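Long-range contacts in serine repeat antigen 5 (Plasmodium falciparum, PDB 6X44), which has a papain-like cysteine protease fold held with its prodomain as a pseudo-zymogen, and is probably a proteolytically weak or inactive relative of the active enzymes: residues D62-L67 with V197-N202; L86-E91 with G353-G358; L97-R102 with G400-D405. All blocks are in the same frame, centred on the assembly; numbering follows the deposited sequence. Where two conformers were deposited one is given.

In the fold
The first segments come in order in the N-terminal helical part, probably the prodomain, and their partners follow in the same order in the papain-like part, so the three contacts alternate along the chain and form one long interface. Contact 3 is the middle one, its centre about 13 Å from that of contact 1 and about 9 Å from that of contact 2, while the centres of contacts 1 and 2 are about 20 Å apart. Helices 75-87 and 94-100 are consecutive and serve contacts 2 and 3. Opposite them, 353-358 and 400-405 are loops between strands of the mixed sheet. Probable hydrogen bonds link W403 NE1 to G353 O and, between contacts 3 and 1, G400 N to E198 O.

Contact 1 (D62-L67 with V197-N202); sequences DTTGTL and VEDQGN
T64 sets its methyl against the carboxylate of D199 and its carbonyl against the backbone of G201 and N202. The side chains of T64 and D199 cross at about a right angle, with CG2 of T64 3.5 Å from OD2 of D199, a van der Waals touch. A threonine suits the place because its two branches do different work: with chi1 at 75° the hydroxyl is tucked between its own backbone N and carbonyl carbon, and the methyl is left to face D199. That hydroxyl oxygen receives T66 N at 3.2 Å from T64 OG1, closing an ST turn. The other oxygen of D199, OD1, is bound twice: by G201 N at 2.8 Å in an Asx turn, with a bond angle of 158°, and by K118 in a salt bridge. These two partners hold the carboxylate in place.

Segment 197-202 holds the Q-G of the papain-family stretch that runs from the oxyanion-hole glutamine to the position of the catalytic cysteine. By its place in the family sequence, Q200 probably corresponds to that glutamine, and S206, against which it lies, probably occupies the place of the cysteine. T64 therefore touches the residues flanking this glutamine, D199 and G201.

Past D199 the chains meet mainly through backbone. T64 O comes 3.3 Å from G201 CA, an approach eased by the bare alpha carbon, and 3.1 Å from N202 N, where the angle is too poor for a hydrogen bond. N202 leads with CB, 3.7 Å from T64 O and 4.1 Å from G65 O. G65, with phi at 73°, packs its bare alpha carbon close beside N202.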
loop_
_atom_site.group_PDB
_atom_site.type_symbol
_atom_site.label_atom_id
_atom_site.label_comp_id
_atom_site.label_asym_id
_atom_site.label_seq_id
_atom_site.Cartn_x
_atom_site.Cartn_y
_atom_site.Cartn_z
ATOM N N ASP A 62 7.289 12.700 12.603
ATOM C CA ASP A 62 6.488 11.745 11.837
ATOM C C ASP A 62 5.101 12.309 11.579
ATOM O O ASP A 62 4.452 12.846 12.469
ATOM C CB ASP A 62 6.379 10.381 12.521
ATOM C CG ASP A 62 5.948 9.259 11.537
ATOM O OD1 ASP A 62 6.718 8.916 10.603
ATOM O OD2 ASP A 62 4.841 8.712 11.702
ATOM N N THR A 63 4.664 12.197 10.334
ATOM C CA THR A 63 3.373 12.697 9.889
ATOM C C THR A 63 2.322 11.607 9.761
ATOM O O THR A 63 1.231 11.890 9.261
ATOM C CB THR A 63 3.519 13.359 8.523
ATOM O OG1 THR A 63 4.064 12.391 7.629
ATOM C CG2 THR A 63 4.445 14.554 8.593
ATOM N N THR A 64 2.616 10.376 10.160
ATOM C CA THR A 64 1.715 9.270 9.889
ATOM C C THR A 64 0.810 8.932 11.044
ATOM O O THR A 64 0.004 8.015 10.906
ATOM C CB THR A 64 2.482 8.011 9.544
ATOM O OG1 THR A 64 3.038 7.473 10.753
ATOM C CG2 THR A 64 3.536 8.321 8.506
ATOM N N GLY A 65 0.940 9.620 12.175
ATOM C CA GLY A 65 0.183 9.319 13.373
ATOM C C GLY A 65 0.592 8.058 14.114
ATOM O O GLY A 65 -0.061 7.702 15.104
ATOM N N THR A 66 1.649 7.369 13.685
ATOM C CA THR A 66 2.056 6.150 14.380
ATOM C C THR A 66 2.397 6.413 15.849
ATOM O O THR A 66 2.004 5.645 16.735
ATOM C CB THR A 66 3.246 5.522 13.675
ATOM O OG1 THR A 66 2.856 5.139 12.347
ATOM C CG2 THR A 66 3.735 4.299 14.470
ATOM N N LEU A 67 3.184 7.455 16.122
ATOM C CA LEU A 67 3.662 7.712 17.478
ATOM C C LEU A 67 2.829 8.752 18.219
ATOM O O LEU A 67 2.975 8.892 19.436
ATOM C CB LEU A 67 5.133 8.138 17.448
ATOM C CG LEU A 67 5.989 7.025 16.846
ATOM C CD1 LEU A 67 7.391 7.497 16.635
ATOM C CD2 LEU A 67 5.999 5.802 17.727
ATOM N N VAL A 197 4.467 5.837 -4.093
ATOM C CA VAL A 197 3.802 5.168 -2.998
ATOM C C VAL A 197 3.354 6.213 -1.975
ATOM O O VAL A 197 4.019 7.237 -1.774
ATOM C CB VAL A 197 4.765 4.144 -2.371
ATOM C CG1 VAL A 197 4.318 3.751 -0.974
ATOM C CG2 VAL A 197 4.851 2.912 -3.260
ATOM N N GLU A 198 2.245 5.932 -1.302
ATOM C CA GLU A 198 1.684 6.844 -0.308
ATOM C C GLU A 198 1.531 6.117 1.024
ATOM O O GLU A 198 1.629 4.891 1.103
ATOM C CB GLU A 198 0.327 7.393 -0.770
ATOM C CG GLU A 198 0.372 7.874 -2.190
ATOM C CD GLU A 198 -0.817 8.728 -2.615
ATOM O OE1 GLU A 198 -1.497 9.300 -1.738
ATOM O OE2 GLU A 198 -1.050 8.817 -3.839
ATOM N N ASP A 199 1.234 6.891 2.071
ATOM C CA ASP A 199 1.019 6.362 3.409
ATOM C C ASP A 199 -0.329 6.884 3.907
ATOM O O ASP A 199 -0.480 8.088 4.144
ATOM C CB ASP A 199 2.159 6.782 4.336
ATOM C CG ASP A 199 2.157 6.018 5.655
ATOM O OD1 ASP A 199 1.060 5.717 6.176
ATOM O OD2 ASP A 199 3.252 5.716 6.178
ATOM N N GLN A 200 -1.308 5.979 4.054
ATOM C CA GLN A 200 -2.634 6.335 4.534
ATOM C C GLN A 200 -2.649 6.864 5.963
ATOM O O GLN A 200 -3.714 7.311 6.434
ATOM C CB GLN A 200 -3.516 5.113 4.439
ATOM C CG GLN A 200 -3.136 4.010 5.348
ATOM C CD GLN A 200 -3.967 2.753 5.134
ATOM O OE1 GLN A 200 -3.625 1.931 4.322
ATOM N NE2 GLN A 200 -5.048 2.595 5.904
ATOM N N GLY A 201 -1.532 6.784 6.674
ATOM C CA GLY A 201 -1.516 7.252 8.068
ATOM C C GLY A 201 -2.298 6.319 8.990
ATOM O O GLY A 201 -2.510 5.147 8.703
ATOM N N ASN A 202 -2.749 6.869 10.112
ATOM C CA ASN A 202 -3.451 6.074 11.120
ATOM C C ASN A 202 -4.969 6.178 10.984
ATOM O O ASN A 202 -5.700 6.390 11.963
ATOM C CB ASN A 202 -3.002 6.490 12.505
ATOM C CG ASN A 202 -3.164 5.376 13.516
ATOM O OD1 ASN A 202 -2.725 4.240 13.302
ATOM N ND2 ASN A 202 -3.812 5.671 14.576
#

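Contact 2 (L86-E91 with G353-G358); sequences LIYHSE and GYEFSG
Y88 and E355 come within 6.5 Å, CA to CA, where the chain following helix 75-87 passes a type I beta turn running from G353 to F356, closed by F356 N on G353 O. The main side-chain touch is a CH-pi contact: E355 CG sits over the centre of the Y88 ring, 3.5 Å from its centroid and only 5° off the normal. The glutamate can do this because its CG stands between the backbone N and carbonyl carbon (chi1 84°) and the chain bends at chi2, so the methylene meets the ring while OE2 is turned to a long, weak ion pair with R84. The aliphatic part of a charged residue is thus used as packing material.

A histidine suits its buried place at H89 because the flat ring can bind L85 O through ND1 while its far side meets the turn. H89 CE1 lies 3.2 Å from E355 O, and F356 O approaches the ring edge in its plane. A water links NE2, weakly at 3.3 Å between it and H89 NE2, to G358 N at 2.9 Å from the same water.

Segment 353-358, between strands of the papain-like sheet, is consistent with the prosegment-binding loop against which propeptides of papain-family zymogens dock.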
loop_
_atom_site.group_PDB
_atom_site.type_symbol
_atom_site.label_atom_id
_atom_site.label_comp_id
_atom_site.label_asym_id
_atom_site.label_seq_id
_atom_site.Cartn_x
_atom_site.Cartn_y
_atom_site.Cartn_z
ATOM N N LEU A 86 16.632 -6.157 11.435
ATOM C CA LEU A 86 17.905 -6.520 10.821
ATOM C C LEU A 86 17.963 -8.014 10.511
ATOM O O LEU A 86 18.389 -8.415 9.424
ATOM C CB LEU A 86 19.059 -6.097 11.734
ATOM C CG LEU A 86 19.209 -4.578 11.863
ATOM C CD1 LEU A 86 20.135 -4.186 13.016
ATOM C CD2 LEU A 86 19.701 -3.968 10.561
ATOM N N ILE A 87 17.503 -8.852 11.438
ATOM C CA ILE A 87 17.444 -10.289 11.181
ATOM C C ILE A 87 16.596 -10.583 9.938
ATOM O O ILE A 87 17.029 -11.312 9.038
ATOM C CB ILE A 87 16.916 -11.017 12.427
ATOM C CG1 ILE A 87 18.017 -11.064 13.477
ATOM C CG2 ILE A 87 16.474 -12.427 12.090
ATOM C CD1 ILE A 87 17.514 -11.220 14.870
ATOM N N TYR A 88 15.374 -10.027 9.873
ATOM C CA TYR A 88 14.462 -10.267 8.745
ATOM C C TYR A 88 14.983 -9.722 7.423
ATOM O O TYR A 88 14.349 -9.955 6.389
ATOM C CB TYR A 88 13.087 -9.627 8.989
ATOM C CG TYR A 88 12.048 -10.516 9.652
ATOM C CD1 TYR A 88 12.000 -10.654 11.047
ATOM C CD2 TYR A 88 11.090 -11.193 8.887
ATOM C CE1 TYR A 88 11.038 -11.456 11.661
ATOM C CE2 TYR A 88 10.116 -11.996 9.499
ATOM C CZ TYR A 88 10.104 -12.127 10.877
ATOM O OH TYR A 88 9.152 -12.919 11.492
ATOM N N HIS A 89 16.083 -8.972 7.438
ATOM C CA HIS A 89 16.627 -8.321 6.256
ATOM C C HIS A 89 18.148 -8.395 6.273
ATOM O O HIS A 89 18.843 -7.455 5.872
ATOM C CB HIS A 89 16.149 -6.869 6.166
ATOM C CG HIS A 89 14.672 -6.735 5.954
ATOM N ND1 HIS A 89 13.792 -6.432 6.976
ATOM C CD2 HIS A 89 13.915 -6.884 4.836
ATOM C CE1 HIS A 89 12.561 -6.395 6.496
ATOM N NE2 HIS A 89 12.607 -6.668 5.201
ATOM N N SER A 90 18.686 -9.528 6.736
ATOM C CA SER A 90 20.131 -9.673 6.856
ATOM C C SER A 90 20.842 -9.572 5.507
ATOM O O SER A 90 22.045 -9.290 5.487
ATOM C CB SER A 90 20.455 -11.006 7.527
ATOM O OG SER A 90 19.664 -12.047 6.984
ATOM N N GLU A 91 20.115 -9.778 4.389
ATOM C CA GLU A 91 20.681 -9.683 3.041
ATOM C C GLU A 91 20.683 -8.256 2.511
ATOM O O GLU A 91 21.607 -7.862 1.792
ATOM C CB GLU A 91 19.898 -10.550 2.049
ATOM C CG GLU A 91 19.319 -11.848 2.594
ATOM C CD GLU A 91 20.352 -12.714 3.292
ATOM O OE1 GLU A 91 21.094 -12.199 4.163
ATOM O OE2 GLU A 91 20.416 -13.920 2.970
ATOM N N GLY A 353 3.470 -6.929 8.863
ATOM C CA GLY A 353 3.897 -5.917 9.809
ATOM C C GLY A 353 5.135 -5.146 9.373
ATOM O O GLY A 353 5.605 -5.268 8.235
ATOM N N TYR A 354 5.701 -4.377 10.303
ATOM C CA TYR A 354 6.769 -3.444 9.962
ATOM C C TYR A 354 7.991 -4.161 9.380
ATOM O O TYR A 354 8.725 -3.583 8.562
ATOM C CB TYR A 354 7.139 -2.623 11.213
ATOM C CG TYR A 354 8.078 -3.327 12.163
ATOM C CD1 TYR A 354 7.701 -4.504 12.810
ATOM C CD2 TYR A 354 9.347 -2.836 12.385
ATOM C CE1 TYR A 354 8.592 -5.180 13.666
ATOM C CE2 TYR A 354 10.224 -3.476 13.238
ATOM C CZ TYR A 354 9.849 -4.651 13.864
ATOM O OH TYR A 354 10.730 -5.259 14.723
ATOM N N GLU A 355 8.216 -5.409 9.778
ATOM C CA GLU A 355 9.380 -6.194 9.381
ATOM C C GLU A 355 9.120 -7.074 8.154
ATOM O O GLU A 355 9.998 -7.844 7.766
ATOM C CB GLU A 355 9.843 -7.074 10.573
ATOM C CG GLU A 355 9.091 -8.432 10.724
ATOM C CD GLU A 355 7.738 -8.316 11.432
ATOM O OE1 GLU A 355 6.938 -7.392 11.121
ATOM O OE2 GLU A 355 7.462 -9.174 12.310
ATOM N N PHE A 356 7.928 -6.993 7.560
ATOM C CA PHE A 356 7.528 -7.865 6.460
ATOM C C PHE A 356 8.466 -7.682 5.280
ATOM O O PHE A 356 8.769 -6.555 4.863
ATOM C CB PHE A 356 6.093 -7.533 6.070
ATOM C CG PHE A 356 5.439 -8.492 5.104
ATOM C CD1 PHE A 356 4.849 -9.686 5.550
ATOM C CD2 PHE A 356 5.312 -8.153 3.767
ATOM C CE1 PHE A 356 4.199 -10.539 4.644
ATOM C CE2 PHE A 356 4.679 -8.987 2.867
ATOM C CZ PHE A 356 4.110 -10.183 3.297
ATOM N N SER A 357 8.924 -8.795 4.737
ATOM C CA SER A 357 9.889 -8.736 3.651
ATOM C C SER A 357 9.165 -8.429 2.357
ATOM O O SER A 357 8.182 -9.096 2.012
ATOM C CB SER A 357 10.654 -10.049 3.507
ATOM O OG SER A 357 11.432 -9.962 2.326
ATOM N N GLY A 358 9.662 -7.435 1.633
ATOM C CA GLY A 358 9.083 -7.120 0.345
ATOM C C GLY A 358 9.812 -7.754 -0.836
ATOM O O GLY A 358 9.305 -7.740 -1.955
HETATM O O HOH W 1 11.883 -5.678 2.171
#

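Contact 3 (L97-R102 with G400-D405)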
loop_
_atom_site.group_PDB
_atom_site.type_symbol
_atom_site.label_atom_id
_atom_site.label_comp_id
_atom_site.label_asym_id
_atom_site.label_seq_id
_atom_site.Cartn_x
_atom_site.Cartn_y
_atom_site.Cartn_z
ATOM N N LEU A 97 18.459 -1.302 4.475
ATOM C CA LEU A 97 18.193 -1.329 5.910
ATOM C C LEU A 97 18.078 0.074 6.490
ATOM O O LEU A 97 17.171 0.347 7.279
ATOM C CB LEU A 97 19.296 -2.112 6.630
ATOM C CG LEU A 97 19.438 -3.557 6.164
ATOM C CD1 LEU A 97 20.672 -4.196 6.764
ATOM C CD2 LEU A 97 18.191 -4.355 6.514
ATOM N N LYS A 98 18.990 0.982 6.125
ATOM C CA LYS A 98 18.824 2.364 6.560
ATOM C C LYS A 98 17.458 2.901 6.164
ATOM O O LYS A 98 16.993 3.904 6.717
ATOM C CB LYS A 98 19.922 3.255 5.974
ATOM N N ASN A 99 16.807 2.260 5.205
ATOM C CA ASN A 99 15.512 2.728 4.751
ATOM C C ASN A 99 14.406 2.329 5.715
ATOM O O ASN A 99 13.563 3.155 6.079
ATOM C CB ASN A 99 15.231 2.159 3.368
ATOM C CG ASN A 99 14.238 2.974 2.617
ATOM O OD1 ASN A 99 14.474 4.152 2.363
ATOM N ND2 ASN A 99 13.099 2.365 2.262
ATOM N N LYS A 100 14.387 1.060 6.133
ATOM C CA LYS A 100 13.319 0.597 7.010
ATOM C C LYS A 100 13.391 1.255 8.378
ATOM O O LYS A 100 12.365 1.384 9.057
ATOM C CB LYS A 100 13.361 -0.921 7.146
ATOM C CG LYS A 100 13.236 -1.656 5.817
ATOM C CD LYS A 100 12.333 -2.897 5.903
ATOM C CE LYS A 100 12.406 -3.670 4.614
ATOM N NZ LYS A 100 11.198 -4.525 4.340
ATOM N N PHE A 101 14.578 1.682 8.808
ATOM C CA PHE A 101 14.665 2.352 10.102
ATOM C C PHE A 101 13.798 3.597 10.167
ATOM O O PHE A 101 13.498 4.059 11.268
ATOM C CB PHE A 101 16.107 2.741 10.429
ATOM C CG PHE A 101 16.918 1.626 10.986
ATOM C CD1 PHE A 101 16.742 0.346 10.533
ATOM C CD2 PHE A 101 17.875 1.865 11.955
ATOM C CE1 PHE A 101 17.497 -0.689 11.040
ATOM C CE2 PHE A 101 18.645 0.831 12.457
ATOM C CZ PHE A 101 18.454 -0.442 11.997
ATOM N N ARG A 102 13.381 4.150 9.026
ATOM C CA ARG A 102 12.552 5.358 9.032
ATOM C C ARG A 102 11.065 5.082 9.178
ATOM O O ARG A 102 10.277 6.035 9.197
ATOM C CB ARG A 102 12.771 6.167 7.759
ATOM C CG ARG A 102 14.211 6.270 7.364
ATOM C CD ARG A 102 14.350 7.161 6.179
ATOM N NE ARG A 102 14.739 8.506 6.572
ATOM C CZ ARG A 102 15.999 8.917 6.635
ATOM N NH1 ARG A 102 16.989 8.076 6.337
ATOM N NH2 ARG A 102 16.267 10.167 6.999
ATOM N N GLY A 400 3.233 3.521 3.040
ATOM C CA GLY A 400 4.430 4.286 2.791
ATOM C C GLY A 400 5.607 3.508 2.217
ATOM O O GLY A 400 5.593 2.278 2.109
ATOM N N PRO A 401 6.682 4.229 1.899
ATOM C CA PRO A 401 7.840 3.631 1.227
ATOM C C PRO A 401 8.889 2.989 2.128
ATOM O O PRO A 401 9.892 2.508 1.601
ATOM C CB PRO A 401 8.436 4.836 0.512
ATOM C CG PRO A 401 8.211 5.946 1.493
ATOM C CD PRO A 401 6.823 5.685 2.042
ATOM N N TYR A 402 8.715 2.952 3.446
ATOM C CA TYR A 402 9.686 2.316 4.320
ATOM C C TYR A 402 9.210 0.944 4.744
ATOM O O TYR A 402 9.789 0.326 5.642
ATOM C CB TYR A 402 9.985 3.194 5.528
ATOM C CG TYR A 402 10.191 4.643 5.155
ATOM C CD1 TYR A 402 11.283 5.028 4.393
ATOM C CD2 TYR A 402 9.296 5.619 5.562
ATOM C CE1 TYR A 402 11.481 6.341 4.038
ATOM C CE2 TYR A 402 9.483 6.945 5.228
ATOM C CZ TYR A 402 10.580 7.297 4.456
ATOM O OH TYR A 402 10.778 8.604 4.084
ATOM N N TRP A 403 8.205 0.435 4.061
ATOM C CA TRP A 403 7.606 -0.850 4.329
ATOM C C TRP A 403 7.786 -1.724 3.103
ATOM O O TRP A 403 7.712 -1.242 1.974
ATOM C CB TRP A 403 6.101 -0.705 4.659
ATOM C CG TRP A 403 5.497 -2.020 4.912
ATOM C CD1 TRP A 403 5.448 -2.686 6.105
ATOM C CD2 TRP A 403 4.902 -2.877 3.948
ATOM N NE1 TRP A 403 4.809 -3.864 5.952
ATOM C CE2 TRP A 403 4.467 -4.027 4.635
ATOM C CE3 TRP A 403 4.655 -2.773 2.582
ATOM C CZ2 TRP A 403 3.846 -5.088 3.993
ATOM C CZ3 TRP A 403 3.991 -3.828 1.945
ATOM C CH2 TRP A 403 3.617 -4.969 2.649
ATOM N N GLY A 404 8.007 -3.011 3.321
ATOM C CA GLY A 404 8.167 -3.885 2.189
ATOM C C GLY A 404 9.353 -3.476 1.331
ATOM O O GLY A 404 10.393 -3.026 1.818
ATOM N N ASP A 405 9.194 -3.619 0.025
ATOM C CA ASP A 405 10.244 -3.220 -0.918
ATOM C C ASP A 405 9.858 -1.863 -1.496
ATOM O O ASP A 405 9.227 -1.768 -2.537
ATOM C CB ASP A 405 10.409 -4.279 -1.989
ATOM C CG ASP A 405 11.495 -3.933 -3.011
ATOM O OD1 ASP A 405 12.210 -2.923 -2.840
ATOM O OD2 ASP A 405 11.639 -4.699 -3.989
HETATM O O HOH W 2 8.890 -4.225 5.946
#
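The Y402 ring has R102 over one face and N99 at its edge. It belongs to the type I turn G400-W403 that starts at the glycine of the N-S-W-G motif of the papain family, whose tryptophan, W399, packs edge-to-face on W403. The polar groups of this loop are partly paid for by helix 94-100. K100, long enough to run along the backbone of 402-404, puts NZ 3.0 Å from G404 O; the donor stands above the carbonyl plane, not on a lone pair, with a C=O...N angle of 112°. A water 2.8 Å from K100 NZ carries the link on to G404 N, 3.0 Å from that same water. The buried G404, whose positive phi suits glycine, thus has its O bound by the lysine directly and its N through a water that the lysine also binds. N99 adds a weaker bond, ND2 to P401 O at 3.3 Å and 131°. Meanwhile N99 O receives R102 N, at 3.1 Å from it, three residues on.

The guanidinium of R102 is held by E11, in a salt bridge through NH2, and by T15, both on helix 4-25, which leaves its aliphatic stem for the tyrosine. R102 CB stands over the Y402 ring in a CH-pi contact, 3.8 Å from the centroid, and P401 CG sits 3.9 Å above the opposite face of the Y402 ring, over its centre.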